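Local coordinates for protein BsaWI endonuclease (Geobacillus stearothermophilus, PDB 4ZSF) that binds DNA as a restriction endonuclease of the PD-(D/E)XK type and probably cleaves it with the help of metal ions, at residues E5-T10 and A50-A55; E104-R109 and L244-A249; I148-N153 and D255-R260. All coordinates share one frame; numbering follows the deposited sequence.

Interaction 1: residues E5-T10 and A50-A55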
loop_
_atom_site.group_PDB
_atom_site.type_symbol
_atom_site.label_atom_id
_atom_site.label_comp_id
_atom_site.label_asym_id
_atom_site.label_seq_id
_atom_site.Cartn_x
_atom_site.Cartn_y
_atom_site.Cartn_z
ATOM N N GLU A 5 0.710 32.008 4.685
ATOM C CA GLU A 5 0.287 32.558 5.973
ATOM C C GLU A 5 -1.203 32.449 6.165
ATOM O O GLU A 5 -1.666 32.147 7.262
ATOM C CB GLU A 5 0.686 34.031 6.099
ATOM C CG GLU A 5 2.177 34.220 5.943
ATOM C CD GLU A 5 2.576 35.715 5.910
ATOM O OE1 GLU A 5 1.967 36.534 5.175
ATOM O OE2 GLU A 5 3.515 36.061 6.643
ATOM N N TYR A 6 -1.952 32.741 5.116
ATOM C CA TYR A 6 -3.392 32.675 5.170
ATOM C C TYR A 6 -3.828 31.228 5.491
ATOM O O TYR A 6 -4.758 31.018 6.279
ATOM C CB TYR A 6 -4.016 33.121 3.843
ATOM C CG TYR A 6 -5.518 33.047 3.852
ATOM C CD1 TYR A 6 -6.266 34.064 4.409
ATOM C CD2 TYR A 6 -6.188 31.922 3.367
ATOM C CE1 TYR A 6 -7.667 34.002 4.466
ATOM C CE2 TYR A 6 -7.577 31.852 3.415
ATOM C CZ TYR A 6 -8.304 32.892 3.947
ATOM O OH TYR A 6 -9.663 32.820 3.977
ATOM N N CYS A 7 -3.197 30.266 4.843
ATOM C CA CYS A 7 -3.642 28.843 5.046
ATOM C C CYS A 7 -3.344 28.396 6.452
ATOM O O CYS A 7 -4.156 27.711 7.084
ATOM C CB CYS A 7 -2.970 27.886 4.084
ATOM S SG CYS A 7 -3.649 28.031 2.438
ATOM N N ILE A 8 -2.168 28.771 6.933
ATOM C CA ILE A 8 -1.733 28.353 8.263
ATOM C C ILE A 8 -2.754 28.881 9.295
ATOM O O ILE A 8 -3.233 28.145 10.205
ATOM C CB ILE A 8 -0.342 28.940 8.624
ATOM C CG1 ILE A 8 0.810 28.315 7.820
ATOM C CG2 ILE A 8 -0.081 28.875 10.126
ATOM C CD1 ILE A 8 0.693 26.882 7.586
ATOM N N SER A 9 -3.107 30.151 9.145
ATOM C CA SER A 9 -3.905 30.817 10.171
ATOM C C SER A 9 -5.359 30.381 10.047
ATOM O O SER A 9 -6.050 30.197 11.045
ATOM C CB SER A 9 -3.764 32.348 10.067
ATOM O OG SER A 9 -4.480 32.847 8.955
ATOM N N THR A 10 -5.815 30.181 8.818
ATOM C CA THR A 10 -7.200 29.804 8.581
ATOM C C THR A 10 -7.492 28.354 9.000
ATOM O O THR A 10 -8.535 28.080 9.632
ATOM C CB THR A 10 -7.562 30.029 7.104
ATOM O OG1 THR A 10 -7.386 31.435 6.785
ATOM C CG2 THR A 10 -9.001 29.583 6.788
ATOM N N ALA A 50 -2.445 23.277 -6.223
ATOM C CA ALA A 50 -1.526 22.325 -5.593
ATOM C C ALA A 50 -0.654 22.994 -4.538
ATOM O O ALA A 50 -0.310 22.364 -3.536
ATOM C CB ALA A 50 -0.648 21.641 -6.639
ATOM N N GLU A 51 -0.305 24.263 -4.737
ATOM C CA GLU A 51 0.523 24.957 -3.750
ATOM C C GLU A 51 -0.281 25.275 -2.485
ATOM O O GLU A 51 0.230 25.258 -1.357
ATOM C CB GLU A 51 1.078 26.247 -4.366
ATOM C CG GLU A 51 2.098 25.952 -5.416
ATOM C CD GLU A 51 3.340 25.289 -4.832
ATOM O OE1 GLU A 51 3.857 25.785 -3.804
ATOM O OE2 GLU A 51 3.792 24.260 -5.384
ATOM N N ILE A 52 -1.517 25.698 -2.689
ATOM C CA ILE A 52 -2.422 25.869 -1.560
ATOM C C ILE A 52 -2.580 24.562 -0.737
ATOM O O ILE A 52 -2.517 24.566 0.514
ATOM C CB ILE A 52 -3.776 26.370 -2.083
ATOM C CG1 ILE A 52 -3.530 27.761 -2.699
ATOM C CG2 ILE A 52 -4.751 26.502 -0.922
ATOM C CD1 ILE A 52 -4.806 28.410 -3.153
ATOM N N TRP A 53 -2.788 23.463 -1.428
ATOM C CA TRP A 53 -2.941 22.169 -0.752
ATOM C C TRP A 53 -1.692 21.877 0.072
ATOM O O TRP A 53 -1.784 21.388 1.172
ATOM C CB TRP A 53 -3.130 21.056 -1.785
ATOM C CG TRP A 53 -3.633 19.725 -1.239
ATOM C CD1 TRP A 53 -2.995 18.505 -1.300
ATOM C CD2 TRP A 53 -4.914 19.483 -0.654
ATOM N NE1 TRP A 53 -3.823 17.533 -0.786
ATOM C CE2 TRP A 53 -4.989 18.103 -0.357
ATOM C CE3 TRP A 53 -6.008 20.301 -0.347
ATOM C CZ2 TRP A 53 -6.126 17.521 0.190
ATOM C CZ3 TRP A 53 -7.134 19.732 0.225
ATOM C CH2 TRP A 53 -7.167 18.331 0.516
ATOM N N LYS A 54 -0.512 22.190 -0.481
ATOM C CA LYS A 54 0.729 22.006 0.307
ATOM C C LYS A 54 0.819 22.887 1.569
ATOM O O LYS A 54 1.370 22.481 2.575
ATOM C CB LYS A 54 1.963 22.294 -0.584
ATOM C CG LYS A 54 2.209 21.236 -1.589
ATOM C CD LYS A 54 3.471 21.627 -2.382
ATOM N N ALA A 55 0.254 24.088 1.526
ATOM C CA ALA A 55 0.247 24.952 2.703
ATOM C C ALA A 55 -0.742 24.415 3.765
ATOM O O ALA A 55 -0.476 24.455 4.961
ATOM C CB ALA A 55 -0.132 26.388 2.264
#
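C7 and A55 face each other with their CB atoms pointing across the gap, and the two carbons meet at 3.7 Å. This is also where the backbones come nearest, the CA atoms of C7 and A55 lying 6.0 Å apart. Here the segment axes are 9.3 Å apart and cross at -43°, with two small residues at the point of nearest approach. The thiol of C7 touches two residues of the other helix: its SG is turned to the side of its own backbone N, trans to the carbonyl carbon (chi1 -75°), and from there it meets both partners. The A55 methyl lies 3.9 Å from C7 SG, and the branch methyl I52 CG2 is equally near to that sulfur. I52 thus comes to the thiol with its short branch, while the same isoleucine also packs on M37 and A40 of helix 25-43. I8 approaches A55 differently. Its CB leaves at the flank of the interface, but the end of its chain bends inward, and CD1 packs 3.8 Å from the carbonyl A55 O, a van der Waals approach to backbone rather than to side chain.

Within the first helix, T10 OG1 donates to Y6 O at 2.7 Å and also stands over the centre of one face of the Y6 ring, whose own hydroxyl is hydrogen-bonded to S39. Beyond the pair of helices, F3 and F4 pack on A55, and W53, directed away from C7, meets W83 of the second subunit. The arrangement is the packing of two crossed helices over small residues, and it belongs to the helical N-terminal part of the chain, where helices 3-22, 25-43 and 49-65 pack together.

Interaction 2: residues E104-R109 and L244-A249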
loop_
_atom_site.group_PDB
_atom_site.type_symbol
_atom_site.label_atom_id
_atom_site.label_comp_id
_atom_site.label_asym_id
_atom_site.label_seq_id
_atom_site.Cartn_x
_atom_site.Cartn_y
_atom_site.Cartn_z
ATOM N N GLU A 104 23.840 -25.776 4.893
ATOM C CA GLU A 104 24.815 -26.217 3.915
ATOM C C GLU A 104 25.210 -27.667 4.198
ATOM O O GLU A 104 25.286 -28.465 3.275
ATOM C CB GLU A 104 26.048 -25.312 3.940
ATOM C CG GLU A 104 27.053 -25.601 2.814
ATOM C CD GLU A 104 28.226 -24.601 2.794
ATOM O OE1 GLU A 104 28.894 -24.425 3.842
ATOM O OE2 GLU A 104 28.462 -23.970 1.738
ATOM N N GLU A 105 25.395 -28.030 5.462
ATOM C CA GLU A 105 25.885 -29.399 5.742
ATOM C C GLU A 105 24.837 -30.481 5.450
ATOM O O GLU A 105 25.154 -31.670 5.368
ATOM C CB GLU A 105 26.388 -29.509 7.173
ATOM C CG GLU A 105 25.361 -29.518 8.241
ATOM C CD GLU A 105 25.878 -30.198 9.526
ATOM O OE1 GLU A 105 26.321 -31.371 9.460
ATOM O OE2 GLU A 105 25.834 -29.565 10.601
ATOM N N TYR A 106 23.579 -30.076 5.267
ATOM C CA TYR A 106 22.534 -31.016 4.913
ATOM C C TYR A 106 22.086 -30.890 3.465
ATOM O O TYR A 106 20.992 -31.356 3.129
ATOM C CB TYR A 106 21.322 -30.828 5.816
ATOM C CG TYR A 106 21.667 -30.766 7.300
ATOM C CD1 TYR A 106 22.058 -31.915 7.996
ATOM C CD2 TYR A 106 21.599 -29.568 7.997
ATOM C CE1 TYR A 106 22.367 -31.859 9.361
ATOM C CE2 TYR A 106 21.882 -29.499 9.369
ATOM C CZ TYR A 106 22.272 -30.657 10.039
ATOM O OH TYR A 106 22.544 -30.581 11.386
ATOM N N GLY A 107 22.866 -30.201 2.634
ATOM C CA GLY A 107 22.537 -30.122 1.207
ATOM C C GLY A 107 21.425 -29.123 0.856
ATOM O O GLY A 107 20.788 -29.253 -0.174
ATOM N N MET A 108 21.173 -28.158 1.730
ATOM C CA MET A 108 20.063 -27.222 1.532
ATOM C C MET A 108 20.591 -25.786 1.456
ATOM O O MET A 108 21.643 -25.458 2.042
ATOM C CB MET A 108 19.024 -27.367 2.668
ATOM C CG MET A 108 18.254 -28.696 2.563
ATOM S SD MET A 108 17.011 -28.771 3.891
ATOM C CE MET A 108 18.054 -29.200 5.240
ATOM N N ARG A 109 19.844 -24.911 0.770
ATOM C CA ARG A 109 20.138 -23.486 0.896
ATOM C C ARG A 109 18.889 -22.679 0.633
ATOM O O ARG A 109 17.981 -23.108 -0.075
ATOM C CB ARG A 109 21.249 -23.031 -0.065
ATOM C CG ARG A 109 20.930 -23.332 -1.506
ATOM C CD ARG A 109 22.094 -22.688 -2.357
ATOM N NE ARG A 109 21.993 -23.050 -3.766
ATOM C CZ ARG A 109 22.868 -22.651 -4.695
ATOM N NH1 ARG A 109 23.927 -21.924 -4.350
ATOM N NH2 ARG A 109 22.723 -23.023 -5.962
ATOM N N LEU A 244 15.185 -24.714 15.263
ATOM C CA LEU A 244 14.041 -25.523 14.879
ATOM C C LEU A 244 13.708 -25.349 13.400
ATOM O O LEU A 244 13.208 -26.280 12.759
ATOM C CB LEU A 244 12.789 -25.181 15.712
ATOM C CG LEU A 244 12.834 -25.795 17.141
ATOM C CD1 LEU A 244 11.613 -25.255 17.976
ATOM C CD2 LEU A 244 12.748 -27.372 17.125
ATOM N N PHE A 245 13.944 -24.152 12.872
ATOM C CA PHE A 245 13.725 -23.982 11.429
ATOM C C PHE A 245 14.659 -24.946 10.636
ATOM O O PHE A 245 14.229 -25.630 9.688
ATOM C CB PHE A 245 13.991 -22.516 11.021
ATOM C CG PHE A 245 14.057 -22.314 9.505
ATOM C CD1 PHE A 245 12.902 -22.200 8.748
ATOM C CD2 PHE A 245 15.287 -22.217 8.871
ATOM C CE1 PHE A 245 12.976 -22.054 7.338
ATOM C CE2 PHE A 245 15.379 -22.073 7.490
ATOM C CZ PHE A 245 14.228 -21.970 6.711
ATOM N N VAL A 246 15.932 -24.962 10.993
ATOM C CA VAL A 246 16.891 -25.838 10.295
ATOM C C VAL A 246 16.523 -27.303 10.493
ATOM O O VAL A 246 16.505 -28.075 9.504
ATOM C CB VAL A 246 18.353 -25.592 10.749
ATOM C CG1 VAL A 246 19.347 -26.679 10.179
ATOM C CG2 VAL A 246 18.794 -24.209 10.366
ATOM N N GLN A 247 16.206 -27.712 11.726
ATOM C CA GLN A 247 15.887 -29.144 11.915
ATOM C C GLN A 247 14.566 -29.526 11.188
ATOM O O GLN A 247 14.451 -30.625 10.608
ATOM C CB GLN A 247 15.867 -29.482 13.412
ATOM C CG GLN A 247 17.254 -29.290 14.063
ATOM C CD GLN A 247 18.303 -30.146 13.377
ATOM O OE1 GLN A 247 18.055 -31.318 13.157
ATOM N NE2 GLN A 247 19.403 -29.546 12.932
ATOM N N HIS A 248 13.573 -28.632 11.172
ATOM C CA HIS A 248 12.339 -28.953 10.445
ATOM C C HIS A 248 12.586 -28.945 8.935
ATOM O O HIS A 248 11.947 -29.735 8.206
ATOM C CB HIS A 248 11.190 -28.005 10.822
ATOM C CG HIS A 248 10.771 -28.125 12.267
ATOM N ND1 HIS A 248 9.970 -27.187 12.894
ATOM C CD2 HIS A 248 11.087 -29.048 13.206
ATOM C CE1 HIS A 248 9.775 -27.549 14.149
ATOM N NE2 HIS A 248 10.427 -28.685 14.369
ATOM N N ALA A 249 13.457 -28.054 8.464
ATOM C CA ALA A 249 13.771 -28.054 7.010
ATOM C C ALA A 249 14.336 -29.424 6.595
ATOM O O ALA A 249 14.069 -29.892 5.474
ATOM C CB ALA A 249 14.774 -26.975 6.661
#
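M108 and A249 make one apolar contact, and Y106 and V246 the other. M108 runs extended to its sulfur and then bends, chi3 -78°, so that both SD and CE lie against the helix. SD is 4.0 Å from the methyl A249 CB, and the terminal carbon M108 CE comes equally near to the backbone carbon A249 C. Replacing M108 by an alanine would probably leave a gap beside A249 and deprive V150 and A253, which it also touches, of a packing partner. The Y106 ring brings CE2 to 3.9 Å from V246 CG1; the two side chains cross at about a right angle. The same ring has CG of its neighbour E105 over the centre of one face.

Two further approaches involve polar atoms without a hydrogen bond. M108 SD sits 3.5 Å from A249 O, a van der Waals approach of sulfur to a helix carbonyl. Y106 OH and Q247 NE2 are 3.7 Å apart, too long for a hydrogen bond, and ring and amide planes stand 80° apart. In the conformer described, the amide's stronger partner is R250, bonded through Q247 OE1.

Backbone bonds shape the first segment. G107 N bonds to E104 O, and M108 N to L103 O, with G107 at positive phi: a Schellman motif that ends the long helix 70-103 and turns the chain into strand 108-112. That strand edges the mixed sheet within this chain, and helix 243-258 lies against it, an alpha/beta packing in keeping with the PD-(D/E)XK nuclease fold.

Interaction 3: residues I148-N153 and D255-R260; sequences ITVRNN and DWLHRR
L257 projects from the last turn of helix 243-258 toward V150 and N152, and its carbons can be followed outward one by one. CB lies over the centre of one face of the H258 ring, 3.9 Å above its plane, so the adjacent imidazole covers the root of the side chain. CG, set beside the backbone N by chi1 of -69°, comes within 4.1 Å of V150 CG1. A chi1 of 61° places that valine methyl between its own backbone N and carbonyl carbon.

V150 and N152 lie on the face of strand 146-152 turned to the helix, while R151 between them points away. The arrangement is that of a helix packed on one face of the mixed sheet, here near the end of both elements, where the strand leads into strand 155-165 and the helix breaks off after H258.

Past CG the leucine forks. CD1 passes N152 ND2 at 3.9 Å, a van der Waals contact, as the two side chains slide past each other in opposite directions. CD2 rests 4.0 Å from N152 CB and also reaches the W256 ring at the edge, in the plane of the indole. V150 CG1 touches both methyls, the leucine and the valine reaching toward each other tip to tip. On the helix itself R259 NH1 meets D255 OD1 on the anti side of the carboxylate in a 2.9 Å salt bridge, and the same nitrogen also pairs with E254; D255 OD2 is taken by K272 and W267.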
loop_
_atom_site.group_PDB
_atom_site.type_symbol
_atom_site.label_atom_id
_atom_site.label_comp_id
_atom_site.label_asym_id
_atom_site.label_seq_id
_atom_site.Cartn_x
_atom_site.Cartn_y
_atom_site.Cartn_z
ATOM N N ILE A 148 13.486 -22.224 -0.346
ATOM C CA ILE A 148 14.550 -23.115 0.155
ATOM C C ILE A 148 14.647 -24.316 -0.768
ATOM O O ILE A 148 13.614 -24.863 -1.237
ATOM C CB ILE A 148 14.332 -23.495 1.637
ATOM C CG1 ILE A 148 15.485 -24.378 2.171
ATOM C CG2 ILE A 148 12.929 -24.146 1.896
ATOM C CD1 ILE A 148 15.467 -24.513 3.763
ATOM N N THR A 149 15.881 -24.773 -1.005
ATOM C CA THR A 149 16.110 -25.878 -1.912
ATOM C C THR A 149 16.854 -27.009 -1.262
ATOM O O THR A 149 17.513 -26.817 -0.200
ATOM C CB THR A 149 16.964 -25.475 -3.130
ATOM O OG1 THR A 149 18.293 -25.168 -2.689
ATOM C CG2 THR A 149 16.392 -24.266 -3.870
ATOM N N VAL A 150 16.793 -28.171 -1.907
ATOM C CA VAL A 150 17.551 -29.346 -1.435
ATOM C C VAL A 150 18.202 -29.994 -2.648
ATOM O O VAL A 150 17.617 -29.983 -3.741
ATOM C CB VAL A 150 16.654 -30.369 -0.713
ATOM C CG1 VAL A 150 15.553 -30.906 -1.692
ATOM C CG2 VAL A 150 17.498 -31.499 -0.174
ATOM N N ARG A 151 19.433 -30.501 -2.468
ATOM C CA ARG A 151 20.154 -31.155 -3.526
ATOM C C ARG A 151 19.930 -32.659 -3.444
ATOM O O ARG A 151 20.058 -33.257 -2.392
ATOM C CB ARG A 151 21.649 -30.774 -3.424
ATOM C CG ARG A 151 22.534 -31.356 -4.474
ATOM C CD ARG A 151 23.760 -30.444 -4.692
ATOM N NE ARG A 151 23.434 -29.357 -5.616
ATOM C CZ ARG A 151 23.632 -29.417 -6.928
ATOM N NH1 ARG A 151 24.204 -30.493 -7.451
ATOM N NH2 ARG A 151 23.284 -28.399 -7.710
ATOM N N ASN A 152 19.507 -33.252 -4.545
ATOM C CA ASN A 152 19.261 -34.689 -4.588
ATOM C C ASN A 152 19.705 -35.211 -5.944
ATOM O O ASN A 152 19.302 -34.686 -6.971
ATOM C CB ASN A 152 17.767 -34.988 -4.325
ATOM C CG ASN A 152 17.451 -36.478 -4.333
ATOM O OD1 ASN A 152 17.085 -37.039 -5.380
ATOM N ND2 ASN A 152 17.633 -37.137 -3.190
ATOM N N ASN A 153 20.547 -36.244 -5.931
ATOM C CA ASN A 153 21.096 -36.804 -7.165
ATOM C C ASN A 153 21.666 -35.703 -8.043
ATOM O O ASN A 153 21.393 -35.645 -9.243
ATOM C CB ASN A 153 20.028 -37.603 -7.890
ATOM C CG ASN A 153 19.650 -38.848 -7.128
ATOM O OD1 ASN A 153 20.467 -39.397 -6.377
ATOM N ND2 ASN A 153 18.402 -39.301 -7.290
ATOM N N ASP A 255 10.617 -35.402 3.270
ATOM C CA ASP A 255 9.227 -35.782 2.971
ATOM C C ASP A 255 8.800 -35.207 1.624
ATOM O O ASP A 255 7.990 -35.821 0.955
ATOM C CB ASP A 255 8.273 -35.356 4.064
ATOM C CG ASP A 255 8.338 -36.276 5.289
ATOM O OD1 ASP A 255 8.976 -37.394 5.257
ATOM O OD2 ASP A 255 7.754 -35.898 6.313
ATOM N N TRP A 256 9.318 -34.033 1.230
ATOM C CA TRP A 256 8.972 -33.500 -0.069
ATOM C C TRP A 256 9.554 -34.372 -1.178
ATOM O O TRP A 256 8.897 -34.648 -2.216
ATOM C CB TRP A 256 9.467 -32.051 -0.169
ATOM C CG TRP A 256 9.014 -31.347 -1.383
ATOM C CD1 TRP A 256 7.945 -30.477 -1.482
ATOM C CD2 TRP A 256 9.662 -31.342 -2.659
ATOM N NE1 TRP A 256 7.884 -29.943 -2.757
ATOM C CE2 TRP A 256 8.924 -30.464 -3.504
ATOM C CE3 TRP A 256 10.783 -32.001 -3.172
ATOM C CZ2 TRP A 256 9.283 -30.220 -4.847
ATOM C CZ3 TRP A 256 11.124 -31.798 -4.536
ATOM C CH2 TRP A 256 10.383 -30.894 -5.348
ATOM N N LEU A 257 10.788 -34.831 -0.965
ATOM C CA LEU A 257 11.414 -35.682 -1.951
ATOM C C LEU A 257 10.722 -37.051 -2.031
ATOM O O LEU A 257 10.587 -37.598 -3.102
ATOM C CB LEU A 257 12.892 -35.905 -1.607
ATOM C CG LEU A 257 13.761 -34.642 -1.780
ATOM C CD1 LEU A 257 15.102 -34.943 -1.098
ATOM C CD2 LEU A 257 13.923 -34.341 -3.314
ATOM N N HIS A 258 10.315 -37.627 -0.904
ATOM C CA HIS A 258 9.953 -39.051 -0.962
ATOM C C HIS A 258 8.488 -39.374 -0.742
ATOM O O HIS A 258 8.073 -40.460 -1.107
ATOM C CB HIS A 258 10.807 -39.846 0.024
ATOM C CG HIS A 258 12.271 -39.758 -0.310
ATOM N ND1 HIS A 258 13.230 -39.320 0.585
ATOM C CD2 HIS A 258 12.920 -39.961 -1.484
ATOM C CE1 HIS A 258 14.414 -39.303 -0.014
ATOM N NE2 HIS A 258 14.249 -39.658 -1.275
ATOM N N ARG A 259 7.727 -38.459 -0.155
ATOM C CA ARG A 259 6.292 -38.732 0.081
ATOM C C ARG A 259 5.542 -37.405 -0.119
ATOM O O ARG A 259 4.751 -36.986 0.709
ATOM C CB ARG A 259 6.070 -39.384 1.472
ATOM C CG ARG A 259 6.727 -38.692 2.647
ATOM C CD ARG A 259 6.793 -39.648 3.905
ATOM N NE ARG A 259 7.563 -40.835 3.546
ATOM C CZ ARG A 259 8.896 -40.876 3.462
ATOM N NH1 ARG A 259 9.667 -39.816 3.804
ATOM N NH2 ARG A 259 9.482 -41.987 3.052
ATOM N N ARG A 260 5.802 -36.740 -1.252
ATOM C CA ARG A 260 5.247 -35.380 -1.437
ATOM C C ARG A 260 3.688 -35.323 -1.398
ATOM O O ARG A 260 3.079 -34.279 -1.055
ATOM C CB ARG A 260 5.761 -34.819 -2.770
ATOM C CG ARG A 260 5.385 -33.361 -2.928
ATOM C CD ARG A 260 5.995 -32.763 -4.225
ATOM N NE ARG A 260 5.536 -31.371 -4.402
ATOM C CZ ARG A 260 5.774 -30.645 -5.488
ATOM N NH1 ARG A 260 6.447 -31.172 -6.493
ATOM N NH2 ARG A 260 5.315 -29.398 -5.577
#

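How the interactions relate
Interactions 2 and 3 share helix 243-258 and lie 12 Å apart between centres on one sheet, whose neighbouring strands 108-112 and 146-152 are joined by R109 O to T149 N (2.8 Å) and, just before the first strand, by G107 O to R151 N (2.9 Å). Interaction 1 stands apart across the chain's centre, in the helical N-terminal part, its centre about 58 Å from that of interaction 2 and about 62 Å from that of interaction 3. It is buried and purely helix to helix, resting on small residues, whereas interaction 2, also largely buried, sets a methionine and a tyrosine against a helix. Interaction 3 is only partly buried: a leucine meets a valine end to end and slides past an asparagine.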